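Local coordinates for mandelate racemase/muconate lactonizing enzyme (Roseovarius nubinhibens, PDB 2QDD), which is of unknown function but belongs to the enolase superfamily, whose magnesium-dependent members typically abstract a proton next to a carboxylate group, at residues Phe11-Leu17 and Asp31-Tyr37; Lys167-Ser171 and Val197-Trp201; Glu262-Pro268 and Trp289-Asp295; Ile333-Gly337 and Gly354-Asp358. All blocks are in the same frame, centred on the assembly; numbering follows the deposited sequence.

Overall arrangement
Contact 3 is the fully buried one, pairing neighbouring strands of the C-terminal barrel near the magnesium-binding residues; its charged lysines and Glu294 belong to that interior. The other three are partly buried. Contact 2 lies in the same barrel, about 19 Å away between centres, but joins loops by apolar and glycine packing. Contact 1 lies in the other domain, where two strands of an antiparallel hairpin combine a regular backbone ladder with a greasy face and a charged one. Contact 4 joins two loops through one glutamine amide and a small apolar patch, and touches contact 1 through Tyr37, which meets both Ile333 and Pro357. Contacts 2 and 4 sit on opposite sides of the chain's centre.

Contact 1. Residues Phe11-Leu17 and Asp31-Tyr37; sequences FHLDLPL and DRLDSTY
The Tyr37 ring takes Leu13 CD2 over one face, offset toward the rim and 4.1 Å from the ring centroid, a CH-pi contact, while Leu13 CD1 comes to 3.7 Å from Tyr37 CD2. At its own edge the Phe11 ring meets Tyr37 O. These rings belong to a beta hairpin of the N-terminal domain, whose strands 5-22 and 29-42 run antiparallel, with Phe11, Leu13 and Leu15 paired to Tyr37, Ser35 and Leu33 as hydrogen-bonded pairs on the buried face. Leu15 CD1 fills in beside Ser35, 3.6 Å from its CB.

The other face is mostly polar. Asp34 holds CG anti to its backbone N (chi1 179°), which brings OD2 to the edge of the His12 imidazole, 3.2 Å from His12 CD2, with carboxylate and ring planes 58° apart. The same OD2 forms a salt bridge with Arg68 of helix 64-78, which lies against this face. With an alanine here, Arg68 would probably be left without this anionic mate, and the His12 edge without its carboxylate neighbour.

Further along, Arg32 NE gives a nearly straight bond of 2.7 Å to the syn lone pair of Asp14 OD1. That oxygen lies in the guanidinium plane, although the carboxylate as a whole is turned 63° from it. Arg32 NH2 reaches the other way to Asp31 OD2, so one guanidinium joins two acids. Where the ladder passes Arg32, Leu17 N points almost straight at Asp31 O, 3.0 Å away.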
# COMPACT_ATOMS: atom_id res chain seq x y z
N PHE A 11 -39.96 -26.96 15.95
CA PHE A 11 -39.80 -28.35 16.36
C PHE A 11 -38.34 -28.58 16.72
O PHE A 11 -37.46 -27.88 16.23
CB PHE A 11 -40.18 -29.30 15.21
CG PHE A 11 -41.62 -29.20 14.79
CD1 PHE A 11 -42.57 -30.07 15.31
CD2 PHE A 11 -42.03 -28.24 13.87
CE1 PHE A 11 -43.91 -29.98 14.93
CE2 PHE A 11 -43.37 -28.14 13.49
CZ PHE A 11 -44.30 -29.02 14.01
N HIS A 12 -38.09 -29.55 17.59
CA HIS A 12 -36.72 -29.91 17.96
C HIS A 12 -36.45 -31.39 17.68
O HIS A 12 -37.23 -32.26 18.05
CB HIS A 12 -36.45 -29.54 19.43
CG HIS A 12 -35.27 -30.24 20.03
ND1 HIS A 12 -35.38 -31.13 21.08
CD2 HIS A 12 -33.95 -30.21 19.71
CE1 HIS A 12 -34.19 -31.60 21.38
NE2 HIS A 12 -33.30 -31.06 20.57
N LEU A 13 -35.33 -31.65 17.03
CA LEU A 13 -34.99 -32.98 16.55
C LEU A 13 -33.68 -33.40 17.19
O LEU A 13 -32.70 -32.66 17.14
CB LEU A 13 -34.88 -32.98 15.02
CG LEU A 13 -36.14 -33.01 14.14
CD1 LEU A 13 -36.84 -31.65 14.04
CD2 LEU A 13 -35.81 -33.51 12.75
N ASP A 14 -33.67 -34.58 17.79
CA ASP A 14 -32.46 -35.19 18.33
C ASP A 14 -31.93 -36.18 17.30
O ASP A 14 -32.54 -37.22 17.06
CB ASP A 14 -32.80 -35.92 19.63
CG ASP A 14 -31.62 -35.99 20.59
OD1 ASP A 14 -30.58 -36.59 20.23
OD2 ASP A 14 -31.75 -35.45 21.71
N LEU A 15 -30.80 -35.84 16.68
CA LEU A 15 -30.30 -36.62 15.54
C LEU A 15 -28.97 -37.29 15.87
O LEU A 15 -27.93 -36.63 15.84
CB LEU A 15 -30.13 -35.74 14.30
CG LEU A 15 -31.27 -34.89 13.76
CD1 LEU A 15 -30.67 -33.91 12.79
CD2 LEU A 15 -32.31 -35.77 13.07
N PRO A 16 -29.00 -38.60 16.16
CA PRO A 16 -27.75 -39.30 16.46
C PRO A 16 -26.86 -39.40 15.22
O PRO A 16 -27.36 -39.57 14.11
CB PRO A 16 -28.22 -40.69 16.90
CG PRO A 16 -29.56 -40.86 16.27
CD PRO A 16 -30.17 -39.49 16.22
N LEU A 17 -25.56 -39.26 15.43
CA LEU A 17 -24.58 -39.47 14.37
C LEU A 17 -24.27 -40.95 14.20
O LEU A 17 -24.31 -41.72 15.17
CB LEU A 17 -23.30 -38.69 14.66
CG LEU A 17 -23.41 -37.16 14.80
CD1 LEU A 17 -22.15 -36.62 15.45
CD2 LEU A 17 -23.65 -36.49 13.46
N ASP A 31 -22.13 -36.81 20.05
CA ASP A 31 -22.98 -37.98 19.92
C ASP A 31 -24.09 -37.71 18.91
O ASP A 31 -24.52 -38.61 18.19
CB ASP A 31 -23.60 -38.30 21.28
CG ASP A 31 -23.52 -39.77 21.64
OD1 ASP A 31 -22.40 -40.35 21.58
OD2 ASP A 31 -24.56 -40.36 21.99
N ARG A 32 -24.54 -36.46 18.88
CA ARG A 32 -25.81 -36.11 18.26
C ARG A 32 -25.89 -34.63 17.90
O ARG A 32 -25.12 -33.81 18.41
CB ARG A 32 -26.98 -36.50 19.17
CG ARG A 32 -26.89 -35.96 20.60
CD ARG A 32 -27.36 -36.98 21.63
NE ARG A 32 -28.41 -37.85 21.11
CZ ARG A 32 -28.40 -39.18 21.21
NH1 ARG A 32 -29.40 -39.88 20.70
NH2 ARG A 32 -27.40 -39.81 21.82
N LEU A 33 -26.85 -34.30 17.04
CA LEU A 33 -27.06 -32.93 16.61
C LEU A 33 -28.41 -32.40 17.10
O LEU A 33 -29.40 -33.13 17.10
CB LEU A 33 -26.96 -32.81 15.09
CG LEU A 33 -25.60 -33.06 14.42
CD1 LEU A 33 -25.70 -32.80 12.93
CD2 LEU A 33 -24.48 -32.23 15.02
N ASP A 34 -28.42 -31.14 17.50
CA ASP A 34 -29.63 -30.45 17.92
C ASP A 34 -30.14 -29.67 16.72
O ASP A 34 -29.67 -28.55 16.44
CB ASP A 34 -29.30 -29.53 19.11
CG ASP A 34 -30.50 -28.73 19.63
OD1 ASP A 34 -30.48 -28.36 20.82
OD2 ASP A 34 -31.45 -28.44 18.87
N SER A 35 -31.10 -30.25 16.01
CA SER A 35 -31.70 -29.62 14.85
C SER A 35 -33.00 -28.92 15.21
O SER A 35 -33.78 -29.40 16.03
CB SER A 35 -31.97 -30.65 13.76
OG SER A 35 -32.42 -30.02 12.58
N THR A 36 -33.22 -27.77 14.58
CA THR A 36 -34.48 -27.06 14.66
C THR A 36 -35.14 -27.10 13.29
O THR A 36 -34.54 -26.67 12.30
CB THR A 36 -34.25 -25.60 15.11
OG1 THR A 36 -33.59 -25.60 16.38
CG2 THR A 36 -35.56 -24.86 15.23
N TYR A 37 -36.37 -27.62 13.24
CA TYR A 37 -37.28 -27.40 12.11
C TYR A 37 -38.22 -26.24 12.41
O TYR A 37 -38.74 -26.13 13.52
CB TYR A 37 -38.11 -28.65 11.82
CG TYR A 37 -37.48 -29.68 10.90
CD1 TYR A 37 -38.27 -30.48 10.08
CD2 TYR A 37 -36.09 -29.86 10.87
CE1 TYR A 37 -37.70 -31.43 9.24
CE2 TYR A 37 -35.51 -30.82 10.03
CZ TYR A 37 -36.33 -31.60 9.22
OH TYR A 37 -35.77 -32.54 8.39

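Contact 2. Residues Lys167-Ser171 and Val197-Trp201; sequences KIGGS and VNRAW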
# COMPACT_ATOMS: atom_id res chain seq x y z
N LYS A 167 -9.10 -35.17 6.11
CA LYS A 167 -9.03 -34.38 7.34
C LYS A 167 -7.65 -34.52 7.99
O LYS A 167 -7.29 -35.60 8.47
CB LYS A 167 -10.14 -34.79 8.32
CG LYS A 167 -11.51 -34.96 7.69
CD LYS A 167 -12.26 -33.65 7.58
CE LYS A 167 -13.41 -33.76 6.58
NZ LYS A 167 -14.10 -32.45 6.39
N ILE A 168 -6.88 -33.44 7.96
CA ILE A 168 -5.55 -33.41 8.56
C ILE A 168 -5.49 -32.32 9.64
O ILE A 168 -6.51 -31.70 9.96
CB ILE A 168 -4.44 -33.20 7.51
CG1 ILE A 168 -4.68 -31.91 6.72
CG2 ILE A 168 -4.33 -34.41 6.58
CD1 ILE A 168 -3.45 -31.35 6.07
N GLY A 169 -4.30 -32.09 10.20
CA GLY A 169 -4.12 -31.06 11.22
C GLY A 169 -3.68 -31.63 12.57
O GLY A 169 -3.56 -32.84 12.73
N GLY A 170 -3.45 -30.73 13.52
CA GLY A 170 -2.64 -31.04 14.70
C GLY A 170 -1.28 -30.37 14.62
O GLY A 170 -0.82 -30.01 13.54
N SER A 171 -0.63 -30.22 15.77
CA SER A 171 0.62 -29.45 15.87
C SER A 171 1.90 -30.30 15.72
O SER A 171 3.00 -29.84 16.05
CB SER A 171 0.66 -28.61 17.15
OG SER A 171 0.30 -29.37 18.29
N VAL A 197 -8.05 -28.74 7.15
CA VAL A 197 -7.18 -28.59 8.31
C VAL A 197 -8.07 -28.25 9.50
O VAL A 197 -7.71 -28.52 10.65
CB VAL A 197 -6.14 -27.46 8.05
CG1 VAL A 197 -5.24 -27.24 9.24
CG2 VAL A 197 -5.31 -27.77 6.81
N ASN A 198 -9.24 -27.69 9.17
CA ASN A 198 -10.18 -27.10 10.12
C ASN A 198 -9.56 -26.32 11.27
O ASN A 198 -9.75 -26.63 12.45
CB ASN A 198 -11.23 -28.11 10.60
CG ASN A 198 -12.64 -27.56 10.46
OD1 ASN A 198 -13.49 -28.18 9.81
ND2 ASN A 198 -12.90 -26.40 11.08
N ARG A 199 -8.81 -25.29 10.87
CA ARG A 199 -8.25 -24.27 11.77
C ARG A 199 -7.21 -24.76 12.79
O ARG A 199 -6.86 -24.03 13.72
CB ARG A 199 -9.35 -23.44 12.45
CG ARG A 199 -10.35 -22.83 11.49
CD ARG A 199 -11.51 -22.20 12.23
NE ARG A 199 -12.49 -23.21 12.61
CZ ARG A 199 -13.65 -22.95 13.21
NH1 ARG A 199 -14.47 -23.95 13.51
NH2 ARG A 199 -14.00 -21.71 13.50
N ALA A 200 -6.71 -25.98 12.60
CA ALA A 200 -5.83 -26.62 13.58
C ALA A 200 -4.37 -26.14 13.53
O ALA A 200 -3.59 -26.44 14.43
CB ALA A 200 -5.90 -28.13 13.45
N TRP A 201 -4.00 -25.40 12.48
CA TRP A 201 -2.66 -24.85 12.37
C TRP A 201 -2.56 -23.41 12.88
O TRP A 201 -3.53 -22.65 12.85
CB TRP A 201 -2.17 -24.93 10.92
CG TRP A 201 -1.89 -26.32 10.45
CD1 TRP A 201 -1.66 -27.43 11.23
CD2 TRP A 201 -1.77 -26.77 9.09
NE1 TRP A 201 -1.42 -28.53 10.44
CE2 TRP A 201 -1.49 -28.15 9.13
CE3 TRP A 201 -1.90 -26.13 7.85
CZ2 TRP A 201 -1.32 -28.90 7.96
CZ3 TRP A 201 -1.72 -26.88 6.70
CH2 TRP A 201 -1.44 -28.26 6.76
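This is loop-to-loop packing, with Ile168 and the two glycines after it set against Val197, Ala200 and Trp201, just beyond the C-terminal ends of two adjacent parallel strands of the barrel, 163-167 and 192-196. Those strand ends, where Ile168 and Asp196 still share a backbone hydrogen bond, face the metal site: Asp196, next to Val197, is a magnesium ligand, and Lys167 forms a salt bridge with it.

Ile168 carries the apolar part. Its CG1 stands between the backbone N and the carbonyl carbon (chi1 57°), which sends CD1 toward the Trp201 indole, 3.8 Å from CH2, and to 4.1 Å from Val197 CG2. Val197 places CG1 over a face of the same indole, near the rim. On the backbone, Val197 CA approaches Ile168 O at 3.6 Å in a CA-H...O contact.

The second loop folds through a type I' turn from Val197 to Ala200, closed by a weak backbone bond, and presents the methyl of Ala200 to the glycines, with CB 3.6 Å from Gly170 N. Gly169 fits because it lacks a side chain: a CB there would clash with Val197 O and crowd Ala200 CB. Its CA lies 3.8 Å from Trp201 NE1.

Methyl and glycine packing thus joins the two loops, and Asp176 of helix 173-185 adds a polar bridge by accepting from both Gly169 N and Trp201 NE1.

Contact 3. Residues Glu262-Pro268 and Trp289-Asp295; sequences EGVKIKP and WQMHIED
Glu294 sets CG between its backbone N and carbonyl carbon (chi1 57°) and then runs extended, bringing its carboxylate to the amino ends of Lys265 and Lys267, whose chains are likewise extended beyond CG. Lys265 NZ makes a long, weak salt bridge of 3.5 Å to Glu294 OE2, and Lys267 NZ stays 4.0 Å from the same oxygen. Water fills in: one molecule donates to Glu294 OE1 and weakly accepts from Lys265 NZ, and a second accepts from Lys267 NZ while donating to Glu294 OE2 and Asp295 O. Lys265 also pairs with the magnesium ligand Glu220, while Lys267 bridges to Asp243, another ligand, and hydrogen-bonds to the Tyr59 hydroxyl.

These groups stand at the C-terminal ends of parallel barrel strands 263-266 and 290-293, joined by helices in a beta-alpha-beta unit. Ile266 N bonds to His292 O at 2.8 Å, nearly along the C=O axis.

On the face turned to helix 274-287, Ile266 CD1 touches Met291 SD at 3.5 Å and Ile293 CD1 at 3.9 Å. Nearer the strand starts, Val264 CG1 sits over a face of the Trp289 six-membered ring, 3.8 Å from its centroid. Glu262 reaches out to His231 and Arg235 of a second subunit.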
# COMPACT_ATOMS: atom_id res chain seq x y z
N GLU A 262 -8.54 -18.44 -3.27
CA GLU A 262 -8.99 -18.68 -4.64
C GLU A 262 -10.36 -19.37 -4.64
O GLU A 262 -10.95 -19.63 -5.70
CB GLU A 262 -7.96 -19.54 -5.38
CG GLU A 262 -6.68 -18.82 -5.77
CD GLU A 262 -5.63 -18.80 -4.67
OE1 GLU A 262 -5.71 -19.61 -3.72
OE2 GLU A 262 -4.71 -17.97 -4.76
N GLY A 263 -10.84 -19.68 -3.45
CA GLY A 263 -12.13 -20.33 -3.28
C GLY A 263 -12.69 -20.09 -1.90
O GLY A 263 -11.94 -19.87 -0.94
N VAL A 264 -14.02 -20.14 -1.80
CA VAL A 264 -14.73 -20.17 -0.52
C VAL A 264 -15.75 -21.31 -0.44
O VAL A 264 -16.27 -21.75 -1.47
CB VAL A 264 -15.41 -18.80 -0.16
CG1 VAL A 264 -14.41 -17.64 -0.21
CG2 VAL A 264 -16.62 -18.52 -1.06
N LYS A 265 -16.02 -21.79 0.77
CA LYS A 265 -17.24 -22.54 1.06
C LYS A 265 -18.36 -21.59 1.44
O LYS A 265 -18.14 -20.63 2.19
CB LYS A 265 -17.03 -23.52 2.22
CG LYS A 265 -16.12 -24.69 1.89
CD LYS A 265 -16.35 -25.82 2.86
CE LYS A 265 -15.88 -27.14 2.27
NZ LYS A 265 -15.73 -28.19 3.31
N ILE A 266 -19.55 -21.85 0.92
CA ILE A 266 -20.74 -21.10 1.34
C ILE A 266 -21.72 -22.02 2.07
O ILE A 266 -22.11 -23.07 1.55
CB ILE A 266 -21.46 -20.41 0.15
CG1 ILE A 266 -20.45 -19.69 -0.75
CG2 ILE A 266 -22.51 -19.42 0.67
CD1 ILE A 266 -20.98 -19.41 -2.11
N LYS A 267 -22.08 -21.62 3.29
CA LYS A 267 -22.97 -22.40 4.14
C LYS A 267 -24.03 -21.48 4.72
O LYS A 267 -23.70 -20.59 5.51
CB LYS A 267 -22.17 -23.08 5.26
CG LYS A 267 -21.16 -24.09 4.77
CD LYS A 267 -20.55 -24.86 5.89
CE LYS A 267 -19.25 -25.48 5.44
NZ LYS A 267 -18.59 -26.19 6.57
N PRO A 268 -25.30 -21.69 4.33
CA PRO A 268 -26.43 -20.84 4.73
C PRO A 268 -26.55 -20.58 6.24
O PRO A 268 -26.84 -19.45 6.64
CB PRO A 268 -27.65 -21.61 4.22
CG PRO A 268 -27.15 -22.39 3.08
CD PRO A 268 -25.74 -22.78 3.44
N TRP A 289 -14.00 -16.99 -8.08
CA TRP A 289 -13.84 -17.98 -7.01
C TRP A 289 -14.42 -19.32 -7.43
O TRP A 289 -15.38 -19.38 -8.20
CB TRP A 289 -14.51 -17.50 -5.72
CG TRP A 289 -13.72 -16.50 -4.92
CD1 TRP A 289 -12.41 -16.17 -5.08
CD2 TRP A 289 -14.21 -15.71 -3.83
NE1 TRP A 289 -12.05 -15.21 -4.16
CE2 TRP A 289 -13.13 -14.92 -3.37
CE3 TRP A 289 -15.45 -15.59 -3.18
CZ2 TRP A 289 -13.25 -14.01 -2.30
CZ3 TRP A 289 -15.57 -14.69 -2.12
CH2 TRP A 289 -14.48 -13.92 -1.69
N GLN A 290 -13.84 -20.39 -6.91
CA GLN A 290 -14.47 -21.71 -6.98
C GLN A 290 -15.03 -22.08 -5.62
O GLN A 290 -14.42 -21.77 -4.60
CB GLN A 290 -13.46 -22.74 -7.45
CG GLN A 290 -13.12 -22.63 -8.92
CD GLN A 290 -12.39 -23.84 -9.43
OE1 GLN A 290 -11.41 -24.29 -8.83
NE2 GLN A 290 -12.87 -24.40 -10.53
N MET A 291 -16.19 -22.72 -5.58
CA MET A 291 -17.04 -22.69 -4.38
C MET A 291 -17.63 -24.06 -4.04
O MET A 291 -18.18 -24.72 -4.91
CB MET A 291 -18.15 -21.63 -4.52
CG MET A 291 -17.65 -20.19 -4.56
SD MET A 291 -18.92 -18.96 -4.88
CE MET A 291 -19.05 -18.98 -6.66
N HIS A 292 -17.51 -24.47 -2.78
CA HIS A 292 -18.30 -25.59 -2.24
C HIS A 292 -19.56 -25.01 -1.61
O HIS A 292 -19.48 -24.11 -0.79
CB HIS A 292 -17.54 -26.36 -1.15
CG HIS A 292 -16.32 -27.07 -1.65
ND1 HIS A 292 -16.36 -28.31 -2.25
CD2 HIS A 292 -15.01 -26.73 -1.60
CE1 HIS A 292 -15.14 -28.69 -2.57
NE2 HIS A 292 -14.30 -27.74 -2.19
N ILE A 293 -20.72 -25.52 -2.01
CA ILE A 293 -21.98 -25.03 -1.47
C ILE A 293 -22.77 -26.17 -0.83
O ILE A 293 -23.23 -27.09 -1.50
CB ILE A 293 -22.82 -24.26 -2.53
CG1 ILE A 293 -22.01 -23.07 -3.10
CG2 ILE A 293 -24.14 -23.80 -1.92
CD1 ILE A 293 -22.74 -22.22 -4.12
N GLU A 294 -22.92 -26.07 0.49
CA GLU A 294 -23.40 -27.13 1.36
C GLU A 294 -23.94 -26.46 2.62
O GLU A 294 -23.83 -25.25 2.75
CB GLU A 294 -22.26 -28.08 1.72
CG GLU A 294 -21.06 -27.40 2.39
CD GLU A 294 -19.80 -28.23 2.29
OE1 GLU A 294 -19.43 -28.63 1.17
OE2 GLU A 294 -19.19 -28.50 3.35
N ASP A 295 -24.52 -27.21 3.55
CA ASP A 295 -24.77 -26.62 4.86
C ASP A 295 -23.91 -27.23 5.96
O ASP A 295 -23.13 -28.15 5.71
CB ASP A 295 -26.27 -26.58 5.22
CG ASP A 295 -26.64 -25.36 6.08
OD1 ASP A 295 -27.84 -25.15 6.36
OD2 ASP A 295 -25.73 -24.61 6.50
O HOH W 1 -17.11 -30.05 0.98
O HOH W 2 -20.45 -28.48 5.79

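Contact 4. Residues Ile333-Gly337 and Gly354-Asp358; sequences IPGQG and GVIPD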
# COMPACT_ATOMS: atom_id res chain seq x y z
N ILE A 333 -37.19 -37.50 7.40
CA ILE A 333 -37.86 -37.26 6.12
C ILE A 333 -37.46 -38.30 5.05
O ILE A 333 -36.79 -37.95 4.07
CB ILE A 333 -37.64 -35.81 5.60
CG1 ILE A 333 -36.20 -35.34 5.87
CG2 ILE A 333 -38.63 -34.85 6.25
CD1 ILE A 333 -35.76 -34.20 4.99
N PRO A 334 -37.87 -39.58 5.24
CA PRO A 334 -37.36 -40.67 4.41
C PRO A 334 -37.83 -40.55 2.96
O PRO A 334 -38.98 -40.17 2.72
CB PRO A 334 -37.96 -41.93 5.06
CG PRO A 334 -38.42 -41.49 6.41
CD PRO A 334 -38.84 -40.08 6.23
N GLY A 335 -36.94 -40.84 2.02
CA GLY A 335 -37.23 -40.74 0.59
C GLY A 335 -37.52 -39.34 0.07
O GLY A 335 -38.10 -39.18 -1.01
N GLN A 336 -37.12 -38.33 0.84
CA GLN A 336 -37.42 -36.94 0.52
C GLN A 336 -36.14 -36.12 0.41
O GLN A 336 -35.16 -36.40 1.09
CB GLN A 336 -38.33 -36.32 1.58
CG GLN A 336 -39.80 -36.54 1.33
CD GLN A 336 -40.65 -35.45 1.94
OE1 GLN A 336 -40.98 -34.47 1.28
NE2 GLN A 336 -41.00 -35.61 3.21
N GLY A 337 -36.18 -35.11 -0.46
CA GLY A 337 -35.05 -34.20 -0.64
C GLY A 337 -33.93 -34.80 -1.46
O GLY A 337 -34.07 -35.89 -2.02
N GLY A 354 -39.32 -28.37 -2.30
CA GLY A 354 -39.61 -29.73 -2.74
C GLY A 354 -39.31 -30.79 -1.69
O GLY A 354 -39.01 -31.94 -2.03
N VAL A 355 -39.36 -30.39 -0.42
CA VAL A 355 -39.39 -31.35 0.68
C VAL A 355 -40.38 -30.93 1.77
O VAL A 355 -40.29 -29.82 2.29
CB VAL A 355 -37.95 -31.74 1.22
CG1 VAL A 355 -36.91 -30.67 0.92
CG2 VAL A 355 -37.97 -32.12 2.70
N ILE A 356 -41.34 -31.81 2.05
CA ILE A 356 -42.41 -31.55 3.02
C ILE A 356 -42.30 -32.54 4.18
O ILE A 356 -42.60 -33.73 4.02
CB ILE A 356 -43.82 -31.66 2.37
CG1 ILE A 356 -43.94 -30.72 1.16
CG2 ILE A 356 -44.91 -31.34 3.39
CD1 ILE A 356 -44.77 -31.29 0.02
N PRO A 357 -41.85 -32.06 5.36
CA PRO A 357 -41.85 -32.85 6.59
C PRO A 357 -43.26 -33.18 7.08
O PRO A 357 -44.17 -32.35 7.00
CB PRO A 357 -41.14 -31.94 7.60
CG PRO A 357 -40.41 -30.94 6.77
CD PRO A 357 -41.27 -30.73 5.57
N ASP A 358 -43.43 -34.40 7.57
CA ASP A 358 -44.65 -34.78 8.28
C ASP A 358 -44.47 -34.56 9.78
O ASP A 358 -43.58 -35.16 10.39
CB ASP A 358 -44.99 -36.25 7.99
CG ASP A 358 -46.32 -36.68 8.60
OD1 ASP A 358 -46.33 -37.71 9.31
OD2 ASP A 358 -47.34 -35.99 8.38
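Gln336 points its CB toward Ile356 and its neighbours, CG lies anti to the carbonyl carbon (chi1 -87°), and the chain then runs extended, delivering the amide to the opposite backbone. CB and CG serve as the reach; contact begins at CD, 3.3 Å from Ile356 O. OE1 accepts from Ile356 N at 2.8 Å and also lies 3.6 Å from Val355 CA. NE2 donates to Ile356 O at 2.6 Å; that oxygen lies in the plane of the glutamine amide, whereas NE2 stands well above the plane of the Ile356 carbonyl, 54° out of it. The flat side-chain group thus meets both the N-H and the C=O of one residue, and two bonds fix its rotation. A glutamate in its place would probably lose the bond to Ile356 O and set an acceptor against that carbonyl.

Gln336 closes a type II turn that starts at Ile333, with Gly335 supplying the positive phi of its third position. The rest of the link is apolar: Ile333 CD1 meets Val355 CG2 at 3.8 Å, and Ile333 CG2 lies 3.8 Å from Pro357 CA. This joins the loops that precede and follow short strand 344-345 in the chain. Ile333 and Val355 also pack on helix 300-311, and Ile333 and Pro357 rest on Tyr37 of strand 29-42, where the loops meet the N-terminal domain.

With donor and acceptor both matched on Ile356, the polar part of the link is a side chain standing in for a backbone pairing, between loops that form no sheet with each other.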